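Local structure of chorismate synthase (Aquifex aeolicus, 1Q1L) at residues A[11-24]-A[134-148]. The protein catalyses the last step of chorismate biosynthesis, probably eliminating phosphate from 5-enolpyruvylshikimate-3-phosphate with the help of reduced FMN. Sequence-based numbering, arbitrary orientation.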
# COMPACT_ATOMS: atom_id res chain seq x y z
N PHE A 11 5.30 0.34 -9.67
CA PHE A 11 6.25 -0.29 -10.55
C PHE A 11 7.07 -1.31 -9.79
O PHE A 11 7.20 -1.23 -8.57
CB PHE A 11 7.13 0.76 -11.26
CG PHE A 11 8.28 1.29 -10.43
CD1 PHE A 11 9.49 0.60 -10.38
CD2 PHE A 11 8.17 2.50 -9.75
CE1 PHE A 11 10.58 1.11 -9.66
CE2 PHE A 11 9.25 3.02 -9.03
CZ PHE A 11 10.46 2.33 -8.99
N LEU A 12 7.57 -2.29 -10.52
CA LEU A 12 8.41 -3.32 -9.94
C LEU A 12 9.52 -3.55 -10.94
O LEU A 12 9.30 -3.41 -12.14
CB LEU A 12 7.64 -4.63 -9.73
CG LEU A 12 6.63 -4.66 -8.59
CD1 LEU A 12 5.88 -5.99 -8.62
CD2 LEU A 12 7.35 -4.46 -7.25
N THR A 13 10.71 -3.88 -10.45
CA THR A 13 11.84 -4.17 -11.32
C THR A 13 12.37 -5.52 -10.87
O THR A 13 12.11 -5.95 -9.74
CB THR A 13 12.98 -3.14 -11.19
OG1 THR A 13 13.58 -3.25 -9.89
CG2 THR A 13 12.45 -1.73 -11.38
N ALA A 14 13.12 -6.19 -11.75
CA ALA A 14 13.68 -7.49 -11.44
C ALA A 14 14.84 -7.79 -12.37
O ALA A 14 15.01 -7.13 -13.40
CB ALA A 14 12.61 -8.58 -11.60
N GLY A 15 15.64 -8.79 -12.01
CA GLY A 15 16.78 -9.17 -12.83
C GLY A 15 18.08 -9.14 -12.05
O GLY A 15 18.26 -8.29 -11.18
N GLU A 16 18.98 -10.07 -12.35
CA GLU A 16 20.28 -10.12 -11.69
C GLU A 16 21.29 -9.50 -12.66
O GLU A 16 21.05 -9.45 -13.86
CB GLU A 16 20.71 -11.56 -11.38
CG GLU A 16 19.62 -12.62 -11.39
CD GLU A 16 18.44 -12.31 -10.48
OE1 GLU A 16 18.64 -11.83 -9.35
OE2 GLU A 16 17.30 -12.58 -10.91
N SER A 17 22.41 -9.02 -12.12
CA SER A 17 23.44 -8.40 -12.95
C SER A 17 23.95 -9.32 -14.06
O SER A 17 24.22 -8.87 -15.17
CB SER A 17 24.60 -7.91 -12.08
OG SER A 17 24.92 -8.86 -11.08
N HIS A 18 24.08 -10.61 -13.75
CA HIS A 18 24.54 -11.57 -14.74
C HIS A 18 23.46 -12.59 -15.05
O HIS A 18 23.59 -13.78 -14.77
CB HIS A 18 25.81 -12.27 -14.25
CG HIS A 18 26.98 -11.34 -14.09
ND1 HIS A 18 27.19 -10.60 -12.94
CD2 HIS A 18 27.96 -10.98 -14.94
CE1 HIS A 18 28.25 -9.83 -13.09
NE2 HIS A 18 28.74 -10.04 -14.30
N GLY A 19 22.36 -12.09 -15.61
CA GLY A 19 21.25 -12.94 -15.97
C GLY A 19 20.81 -12.54 -17.36
O GLY A 19 21.47 -11.72 -17.99
N LYS A 20 19.71 -13.10 -17.83
CA LYS A 20 19.21 -12.77 -19.15
C LYS A 20 19.04 -11.26 -19.31
O LYS A 20 19.42 -10.69 -20.33
CB LYS A 20 17.89 -13.48 -19.40
CG LYS A 20 17.98 -15.00 -19.23
CD LYS A 20 16.65 -15.68 -19.52
CE LYS A 20 16.76 -17.19 -19.36
NZ LYS A 20 15.49 -17.85 -19.76
N GLY A 21 18.48 -10.61 -18.29
CA GLY A 21 18.29 -9.18 -18.38
C GLY A 21 17.53 -8.58 -17.21
O GLY A 21 17.30 -9.24 -16.20
N LEU A 22 17.13 -7.32 -17.36
CA LEU A 22 16.39 -6.63 -16.31
C LEU A 22 14.97 -6.40 -16.80
O LEU A 22 14.76 -6.02 -17.95
CB LEU A 22 17.05 -5.29 -15.99
CG LEU A 22 18.55 -5.33 -15.70
CD1 LEU A 22 19.07 -3.91 -15.51
CD2 LEU A 22 18.82 -6.18 -14.48
N THR A 23 14.00 -6.63 -15.92
CA THR A 23 12.60 -6.43 -16.29
C THR A 23 11.94 -5.41 -15.38
O THR A 23 12.22 -5.36 -14.18
CB THR A 23 11.82 -7.76 -16.22
OG1 THR A 23 12.51 -8.77 -16.95
CG2 THR A 23 10.42 -7.59 -16.82
N ALA A 24 11.05 -4.61 -15.95
CA ALA A 24 10.33 -3.61 -15.17
C ALA A 24 8.93 -3.46 -15.70
O ALA A 24 8.70 -3.57 -16.91
CB ALA A 24 11.04 -2.26 -15.26
N LEU A 134 24.68 -10.26 -4.46
CA LEU A 134 25.28 -9.16 -5.21
C LEU A 134 24.70 -9.07 -6.63
O LEU A 134 24.53 -7.97 -7.16
CB LEU A 134 26.80 -9.34 -5.26
CG LEU A 134 27.61 -8.10 -5.66
CD1 LEU A 134 27.29 -6.94 -4.72
CD2 LEU A 134 29.10 -8.42 -5.61
N GLU A 135 24.40 -10.22 -7.23
CA GLU A 135 23.82 -10.26 -8.58
C GLU A 135 22.63 -9.31 -8.69
O GLU A 135 22.53 -8.54 -9.64
CB GLU A 135 23.36 -11.68 -8.92
CG GLU A 135 24.44 -12.65 -9.36
CD GLU A 135 24.92 -12.39 -10.77
OE1 GLU A 135 24.06 -12.31 -11.68
OE2 GLU A 135 26.15 -12.28 -10.98
N ARG A 136 21.74 -9.38 -7.71
CA ARG A 136 20.55 -8.54 -7.68
C ARG A 136 20.78 -7.18 -7.04
O ARG A 136 20.14 -6.19 -7.41
CB ARG A 136 19.42 -9.28 -6.93
CG ARG A 136 18.21 -8.41 -6.60
CD ARG A 136 17.60 -7.81 -7.86
NE ARG A 136 16.47 -6.93 -7.56
CZ ARG A 136 15.85 -6.19 -8.46
NH1 ARG A 136 16.24 -6.21 -9.73
NH2 ARG A 136 14.83 -5.41 -8.10
N ALA A 137 21.70 -7.12 -6.08
CA ALA A 137 22.01 -5.88 -5.37
C ALA A 137 22.78 -4.88 -6.22
O ALA A 137 22.51 -3.68 -6.17
CB ALA A 137 22.80 -6.19 -4.10
N SER A 138 23.73 -5.38 -7.00
CA SER A 138 24.57 -4.54 -7.85
C SER A 138 23.84 -3.36 -8.49
O SER A 138 22.66 -3.44 -8.82
CB SER A 138 25.23 -5.39 -8.93
OG SER A 138 26.25 -6.20 -8.36
N ALA A 139 24.59 -2.27 -8.68
CA ALA A 139 24.06 -1.06 -9.29
C ALA A 139 23.49 -1.35 -10.67
O ALA A 139 23.03 -0.45 -11.36
CB ALA A 139 25.16 -0.01 -9.38
N ARG A 140 23.54 -2.61 -11.06
CA ARG A 140 23.01 -3.04 -12.35
C ARG A 140 21.52 -2.75 -12.34
O ARG A 140 20.94 -2.37 -13.36
CB ARG A 140 23.24 -4.54 -12.53
CG ARG A 140 23.65 -4.98 -13.93
CD ARG A 140 22.61 -4.70 -15.01
NE ARG A 140 22.98 -3.54 -15.81
CZ ARG A 140 22.71 -3.40 -17.10
NH1 ARG A 140 22.06 -4.34 -17.76
NH2 ARG A 140 23.10 -2.30 -17.74
N GLU A 141 20.90 -2.93 -11.18
CA GLU A 141 19.47 -2.72 -11.00
C GLU A 141 19.05 -1.27 -11.26
O GLU A 141 17.92 -1.03 -11.67
CB GLU A 141 19.05 -3.12 -9.58
CG GLU A 141 17.54 -3.27 -9.35
CD GLU A 141 16.83 -1.95 -9.07
OE1 GLU A 141 17.29 -1.19 -8.20
OE2 GLU A 141 15.79 -1.68 -9.73
N THR A 142 19.96 -0.32 -11.05
CA THR A 142 19.63 1.08 -11.27
C THR A 142 19.27 1.32 -12.73
O THR A 142 18.57 2.27 -13.06
CB THR A 142 20.78 2.05 -10.86
OG1 THR A 142 21.92 1.84 -11.69
CG2 THR A 142 21.17 1.83 -9.40
N ALA A 143 19.74 0.45 -13.62
CA ALA A 143 19.42 0.59 -15.04
C ALA A 143 17.91 0.47 -15.26
O ALA A 143 17.33 1.16 -16.10
CB ALA A 143 20.16 -0.46 -15.85
N ALA A 144 17.27 -0.42 -14.50
CA ALA A 144 15.83 -0.59 -14.62
C ALA A 144 15.15 0.64 -14.03
O ALA A 144 14.10 1.08 -14.51
CB ALA A 144 15.38 -1.85 -13.88
N ARG A 145 15.75 1.21 -12.98
CA ARG A 145 15.18 2.40 -12.35
C ARG A 145 15.22 3.56 -13.33
O ARG A 145 14.30 4.37 -13.38
CB ARG A 145 15.97 2.79 -11.11
CG ARG A 145 15.97 1.80 -9.97
CD ARG A 145 16.38 2.52 -8.70
NE ARG A 145 16.85 1.63 -7.65
CZ ARG A 145 17.09 2.03 -6.41
NH1 ARG A 145 16.90 3.30 -6.07
NH2 ARG A 145 17.52 1.17 -5.50
N VAL A 146 16.30 3.64 -14.10
CA VAL A 146 16.44 4.71 -15.08
C VAL A 146 15.42 4.57 -16.20
O VAL A 146 14.91 5.56 -16.72
CB VAL A 146 17.89 4.75 -15.64
CG1 VAL A 146 17.98 5.69 -16.83
CG2 VAL A 146 18.85 5.20 -14.55
N ALA A 147 15.11 3.33 -16.58
CA ALA A 147 14.13 3.09 -17.64
C ALA A 147 12.74 3.54 -17.19
O ALA A 147 12.01 4.20 -17.94
CB ALA A 147 14.12 1.60 -18.02
N VAL A 148 12.36 3.18 -15.97
CA VAL A 148 11.06 3.58 -15.44
C VAL A 148 11.05 5.10 -15.33
O VAL A 148 10.05 5.76 -15.66
CB VAL A 148 10.80 2.97 -14.04
CG1 VAL A 148 9.60 3.64 -13.37
CG2 VAL A 148 10.54 1.46 -14.17
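R136 reaches along the strand of T13 with its guanidinium edge turned to the backbone. NH1 meets the carbonyl O of G15 in the carbonyl plane, on a lone pair, at 3.2 Å, while NH2 gives a nearly straight bond (165°) to T13 OG1. With CG anti to the backbone N (chi1 169°) and a bend at chi2, the arginine can follow this course; I246 O of the third subunit takes a further bond from NH2. T13 OG1 in turn donates to E141 OE2 at 2.7 Å, meeting it from above the carboxylate plane. The other oxygen, E141 OE1, is held by R145 NE, so a polar chain runs R136–T13–E141–R145.

Where the loop of the 10-14/21-27 hairpin meets the end of helix 131-137, E135 O accepts from both S17 N and S17 OG. The E135 carboxylate, its chain bent at chi2, comes to the edge of the H18 ring; OE1 accepts from H18 N at 2.7 Å and OE2 takes a weak bond from ND1. R71 of the second subunit pairs with OE1. L22 CD1 lies over one face of the R140 guanidinium, which bridges to D62, and packs 3.6 Å from A143 CB. Where the strands lie on helix 142-157, V148 CG1 sits over the F11 ring face, 4.1 Å from its centroid, and CG2 touches A24 CB.

R136 and S138 belong to the predicted FMN site; in-plane bonds to G15 O and T13 OG1, with I246 O, fix the rotation of the R136 guanidinium.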